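Local atomic coordinates of NEDD8-conjugating enzyme UBC12 (Saccharomyces cerevisiae, PDB entry 3O2U), a protein that accepts the ubiquitin-like protein Rub1 (NEDD8) from its E1 as a cysteine thioester and transfers it covalently to other proteins, chiefly the cullin Cdc53. Residues 105-110 / 139-144; 74-79 / 165-170. One frame throughout, in Å; residues are numbered along the deposited sequence.

Contact 1 (105-110 / 139-144)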
# COMPACT_ATOMS: atom_id res chain seq x y z
N ILE A 105 1.10 -14.39 0.23
CA ILE A 105 -0.28 -14.84 0.41
C ILE A 105 -0.90 -15.35 -0.90
O ILE A 105 -0.50 -14.96 -1.99
CB ILE A 105 -1.18 -13.76 1.07
CG1 ILE A 105 -1.44 -12.61 0.11
CG2 ILE A 105 -0.56 -13.23 2.38
CD1 ILE A 105 -2.76 -11.94 0.39
N PHE A 106 -1.87 -16.24 -0.76
CA PHE A 106 -2.53 -16.85 -1.91
C PHE A 106 -3.72 -15.98 -2.31
O PHE A 106 -4.80 -16.10 -1.74
CB PHE A 106 -3.02 -18.24 -1.53
CG PHE A 106 -3.39 -19.09 -2.70
CD1 PHE A 106 -2.43 -19.48 -3.62
CD2 PHE A 106 -4.70 -19.53 -2.86
CE1 PHE A 106 -2.77 -20.28 -4.69
CE2 PHE A 106 -5.04 -20.33 -3.94
CZ PHE A 106 -4.08 -20.70 -4.85
N HIS A 107 -3.51 -15.08 -3.26
CA HIS A 107 -4.56 -14.16 -3.67
C HIS A 107 -4.36 -13.82 -5.15
O HIS A 107 -3.24 -13.55 -5.58
CB HIS A 107 -4.50 -12.89 -2.82
CG HIS A 107 -5.63 -11.94 -3.08
ND1 HIS A 107 -6.66 -11.74 -2.19
CD2 HIS A 107 -5.89 -11.16 -4.15
CE1 HIS A 107 -7.50 -10.86 -2.69
NE2 HIS A 107 -7.07 -10.50 -3.88
N PRO A 108 -5.44 -13.84 -5.93
CA PRO A 108 -5.30 -13.63 -7.38
C PRO A 108 -4.65 -12.29 -7.72
O PRO A 108 -3.96 -12.20 -8.73
CB PRO A 108 -6.75 -13.65 -7.89
CG PRO A 108 -7.61 -13.55 -6.68
CD PRO A 108 -6.83 -14.06 -5.52
N ASN A 109 -4.82 -11.29 -6.86
CA ASN A 109 -4.40 -9.94 -7.22
C ASN A 109 -3.05 -9.50 -6.61
O ASN A 109 -2.63 -8.35 -6.77
CB ASN A 109 -5.53 -8.95 -6.92
CG ASN A 109 -6.89 -9.43 -7.45
OD1 ASN A 109 -7.88 -9.51 -6.72
ND2 ASN A 109 -6.93 -9.75 -8.74
N ILE A 110 -2.36 -10.43 -5.96
CA ILE A 110 -1.05 -10.15 -5.35
C ILE A 110 -0.05 -11.22 -5.77
O ILE A 110 -0.34 -12.41 -5.69
CB ILE A 110 -1.17 -10.10 -3.80
CG1 ILE A 110 -2.32 -9.18 -3.40
CG2 ILE A 110 0.17 -9.65 -3.16
CD1 ILE A 110 -2.71 -9.25 -1.96
N LEU A 139 -8.56 -3.33 1.65
CA LEU A 139 -9.50 -4.15 2.41
C LEU A 139 -10.40 -4.93 1.44
O LEU A 139 -10.48 -6.15 1.51
CB LEU A 139 -10.34 -3.27 3.32
CG LEU A 139 -11.36 -4.02 4.18
CD1 LEU A 139 -10.69 -5.14 4.97
CD2 LEU A 139 -12.08 -3.05 5.12
N PHE A 140 -11.03 -4.21 0.52
CA PHE A 140 -12.00 -4.76 -0.43
C PHE A 140 -11.43 -5.90 -1.30
O PHE A 140 -12.17 -6.77 -1.77
CB PHE A 140 -12.52 -3.62 -1.32
CG PHE A 140 -13.79 -3.95 -2.06
CD1 PHE A 140 -14.99 -4.11 -1.39
CD2 PHE A 140 -13.79 -4.08 -3.44
CE1 PHE A 140 -16.16 -4.41 -2.08
CE2 PHE A 140 -14.95 -4.38 -4.14
CZ PHE A 140 -16.14 -4.54 -3.46
N LEU A 141 -10.11 -5.90 -1.51
CA LEU A 141 -9.47 -6.99 -2.23
C LEU A 141 -9.70 -8.34 -1.54
O LEU A 141 -9.76 -9.38 -2.18
CB LEU A 141 -7.95 -6.77 -2.31
CG LEU A 141 -7.33 -5.82 -3.34
CD1 LEU A 141 -5.84 -5.70 -3.06
CD2 LEU A 141 -7.55 -6.32 -4.76
N PHE A 142 -9.78 -8.30 -0.22
CA PHE A 142 -9.95 -9.53 0.55
C PHE A 142 -11.41 -9.88 0.76
O PHE A 142 -11.75 -11.05 0.99
CB PHE A 142 -9.23 -9.41 1.90
CG PHE A 142 -7.73 -9.26 1.75
CD1 PHE A 142 -7.15 -8.01 1.72
CD2 PHE A 142 -6.93 -10.38 1.59
CE1 PHE A 142 -5.77 -7.87 1.57
CE2 PHE A 142 -5.55 -10.25 1.41
CZ PHE A 142 -4.97 -8.99 1.39
N LEU A 143 -12.28 -8.88 0.67
CA LEU A 143 -13.72 -9.08 0.77
C LEU A 143 -14.32 -9.53 -0.56
O LEU A 143 -15.25 -10.32 -0.60
CB LEU A 143 -14.40 -7.79 1.24
CG LEU A 143 -13.85 -7.33 2.58
CD1 LEU A 143 -14.57 -6.07 3.06
CD2 LEU A 143 -13.97 -8.44 3.60
N GLU A 144 -13.78 -9.00 -1.65
CA GLU A 144 -14.21 -9.38 -2.98
C GLU A 144 -13.04 -9.58 -3.93
O GLU A 144 -12.75 -8.73 -4.77
CB GLU A 144 -15.19 -8.34 -3.55
CG GLU A 144 -16.63 -8.57 -3.13
CD GLU A 144 -17.16 -9.92 -3.61
OE1 GLU A 144 -17.40 -10.08 -4.83
OE2 GLU A 144 -17.33 -10.83 -2.76

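Contact 2 (74-79 / 165-170)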
# COMPACT_ATOMS: atom_id res chain seq x y z
N GLU A 74 -14.52 -11.24 7.94
CA GLU A 74 -15.42 -12.04 7.13
C GLU A 74 -14.72 -12.44 5.82
O GLU A 74 -13.65 -11.92 5.51
CB GLU A 74 -16.72 -11.28 6.85
CG GLU A 74 -16.53 -9.97 6.09
CD GLU A 74 -17.84 -9.21 5.85
OE1 GLU A 74 -18.89 -9.61 6.40
OE2 GLU A 74 -17.82 -8.22 5.10
N GLY A 75 -15.31 -13.37 5.07
CA GLY A 75 -14.74 -13.78 3.79
C GLY A 75 -13.65 -14.85 3.86
O GLY A 75 -13.33 -15.40 4.92
N TYR A 76 -13.04 -15.13 2.70
CA TYR A 76 -12.06 -16.20 2.59
C TYR A 76 -10.86 -16.05 3.52
O TYR A 76 -10.30 -17.04 4.00
CB TYR A 76 -11.54 -16.24 1.16
CG TYR A 76 -12.55 -16.69 0.15
CD1 TYR A 76 -13.14 -17.94 0.24
CD2 TYR A 76 -12.91 -15.86 -0.91
CE1 TYR A 76 -14.06 -18.37 -0.69
CE2 TYR A 76 -13.83 -16.29 -1.86
CZ TYR A 76 -14.40 -17.54 -1.74
OH TYR A 76 -15.32 -17.98 -2.66
N TYR A 77 -10.46 -14.81 3.76
CA TYR A 77 -9.24 -14.49 4.49
C TYR A 77 -9.57 -14.07 5.91
O TYR A 77 -8.74 -13.49 6.59
CB TYR A 77 -8.47 -13.37 3.77
CG TYR A 77 -8.10 -13.74 2.36
CD1 TYR A 77 -6.88 -14.36 2.08
CD2 TYR A 77 -8.97 -13.53 1.30
CE1 TYR A 77 -6.54 -14.72 0.80
CE2 TYR A 77 -8.65 -13.89 0.01
CZ TYR A 77 -7.43 -14.50 -0.23
OH TYR A 77 -7.08 -14.85 -1.51
N ASN A 78 -10.79 -14.37 6.35
CA ASN A 78 -11.22 -14.00 7.69
C ASN A 78 -10.18 -14.32 8.75
O ASN A 78 -9.63 -15.43 8.80
CB ASN A 78 -12.59 -14.60 8.04
CG ASN A 78 -12.54 -16.11 8.17
OD1 ASN A 78 -12.25 -16.64 9.22
ND2 ASN A 78 -12.82 -16.81 7.08
N TYR A 79 -9.89 -13.31 9.57
CA TYR A 79 -8.96 -13.41 10.70
C TYR A 79 -7.47 -13.63 10.36
O TYR A 79 -6.64 -13.80 11.26
CB TYR A 79 -9.50 -14.41 11.72
CG TYR A 79 -10.81 -13.91 12.26
CD1 TYR A 79 -10.84 -12.98 13.28
CD2 TYR A 79 -12.02 -14.30 11.70
CE1 TYR A 79 -12.02 -12.48 13.76
CE2 TYR A 79 -13.23 -13.81 12.18
CZ TYR A 79 -13.21 -12.89 13.21
OH TYR A 79 -14.39 -12.38 13.72
N GLU A 165 -13.46 -24.89 -2.72
CA GLU A 165 -12.10 -25.20 -3.15
C GLU A 165 -11.14 -24.05 -2.82
O GLU A 165 -10.07 -24.27 -2.27
CB GLU A 165 -12.07 -25.49 -4.65
CG GLU A 165 -12.66 -26.85 -5.06
CD GLU A 165 -14.17 -26.85 -5.19
OE1 GLU A 165 -14.83 -25.89 -4.72
OE2 GLU A 165 -14.72 -27.81 -5.76
N PHE A 166 -11.54 -22.83 -3.17
CA PHE A 166 -10.71 -21.67 -2.93
C PHE A 166 -10.63 -21.42 -1.44
O PHE A 166 -9.58 -21.07 -0.91
CB PHE A 166 -11.25 -20.44 -3.67
CG PHE A 166 -10.35 -19.24 -3.59
CD1 PHE A 166 -9.18 -19.18 -4.33
CD2 PHE A 166 -10.67 -18.16 -2.78
CE1 PHE A 166 -8.34 -18.07 -4.26
CE2 PHE A 166 -9.85 -17.05 -2.70
CZ PHE A 166 -8.68 -17.01 -3.45
N ALA A 167 -11.75 -21.62 -0.74
CA ALA A 167 -11.79 -21.40 0.70
C ALA A 167 -10.79 -22.28 1.44
O ALA A 167 -10.16 -21.84 2.39
CB ALA A 167 -13.19 -21.62 1.23
N GLU A 168 -10.67 -23.53 1.02
CA GLU A 168 -9.78 -24.45 1.70
C GLU A 168 -8.32 -24.21 1.33
O GLU A 168 -7.43 -24.40 2.15
CB GLU A 168 -10.18 -25.90 1.42
CG GLU A 168 -11.46 -26.32 2.13
CD GLU A 168 -11.82 -27.78 1.86
OE1 GLU A 168 -11.18 -28.39 0.98
OE2 GLU A 168 -12.75 -28.30 2.52
N ALA A 169 -8.08 -23.78 0.09
CA ALA A 169 -6.74 -23.42 -0.35
C ALA A 169 -6.23 -22.20 0.41
O ALA A 169 -5.04 -22.11 0.74
CB ALA A 169 -6.73 -23.15 -1.83
N VAL A 170 -7.13 -21.25 0.67
CA VAL A 170 -6.78 -20.04 1.39
C VAL A 170 -6.49 -20.36 2.85
O VAL A 170 -5.51 -19.89 3.43
CB VAL A 170 -7.89 -18.97 1.27
CG1 VAL A 170 -7.65 -17.84 2.25
CG2 VAL A 170 -7.94 -18.43 -0.15

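Contact 1 (105-110 / 139-144)
The loop 105-110, with a type I turn from His-107 to Ile-110, faces the last turn of helix 131-143, and the nearest CA atoms, those of Asn-109 and Leu-141, are 7.7 Å apart. His-107, Pro-108 and Asn-109 form the HPN motif of E2 enzymes. The CG of His-107 stands anti to the backbone N (chi1 -174°), which sends the imidazole across to the helix. There its edge points at the face of Phe-142, an edge-to-face pair with ring centroids 5.2 Å apart and planes at 63°. Two isoleucines extend the apolar patch: CD1 of Ile-105 meets CE2 of Phe-142 tip to tip at the ring edge (3.4 Å), while the Ile-110 side chain crosses that of Phe-142 at about a right angle, CD1 to CZ 4.0 Å. Crossing Asn-109 obliquely, Leu-141 brings CD2 to 3.8 Å from OD1. The same oxygen accepts a hydrogen bond from NE2 of His-107 (3.1 Å), bent at 140° and arriving from above the carbonyl plane. ND2 of Asn-109 donates to the backbone oxygens of Asn-146 and Asp-149. The carboxamide is thus gripped at both ends and its rotation fixed, near the presumed thioester cysteine, Cys-117. With ND2 donating twice, OD1 is left as acceptor, which would favour a proton on NE2; the imidazole then probably acts as a second-shell group orienting Asn-109.

Contact 2 (74-79 / 165-170)
In the UBC fold of this E2, the loop joining strands 65-70 and 82-87 makes a type I beta turn, Gly-75 to Asn-78, whose two central residues, both tyrosines, press on helix 163-174. The CA atoms of Tyr-76 and Ala-167 come within 5.5 Å, so turn and helix backbone are near neighbours. The tightly packed part is the cluster of Tyr-76, Tyr-77, Phe-166 and Val-170. The CD2 edge of Phe-166 points at the middle of the Tyr-76 ring; planes at 83° and centroids 4.9 Å apart define a T-shaped pair. Beside it, Val-170 sets CG1 over the Tyr-77 face, 3.9 Å from the ring centroid and 27° off the normal, a CH-pi contact, while its CG2 lies over the face of Phe-166. The Tyr-77 hydroxyl reaches the edge of Phe-166, OH to CZ 3.3 Å, and has its polar partner in the backbone oxygen of Phe-106. Tyr-76 CD1 and Ala-167 CB are close-packed at 3.8 Å but partly exposed. The loose side lies beyond: Glu-168 points away from the turn, and exposed Glu-165 and Glu-74 make no contact across. An alanine in place of Tyr-76 would remove the ring that receives the Phe-166 edge and would probably loosen the turn from the helix. No hydrogen bond crosses, so the helix is met by packing alone; the turn's shape is fixed by its own bonds: the carbonyl oxygen of Gly-75 accepts from Asn-78 N and, nearly along the C=O axis, from Asn-78 ND2 at 2.6 Å.

The centres of contacts 1 and 2 lie about 10 Å apart, and Tyr-77 makes most of the links between them. Its hydroxyl OH probably donates a hydrogen bond to Phe-106 O at 2.6 Å, tying the turn 74-79 to the loop 105-110. The same ring packs edge-to-face with Phe-142, the nearest atoms being Tyr-77 CG and Phe-142 CD2 at 3.6 Å, and meets the imidazole of His-107 with planes at about 35°. A continuous run of CH-pi, apolar and ring contacts leads from helix 163-174 through Tyr-77 to the HPN loop. Only contact 1 adjoins the active site, with the Asn-109 side chain about 4 Å from that of the predicted thioester residue, Cys-117; contact 2 lies farther out.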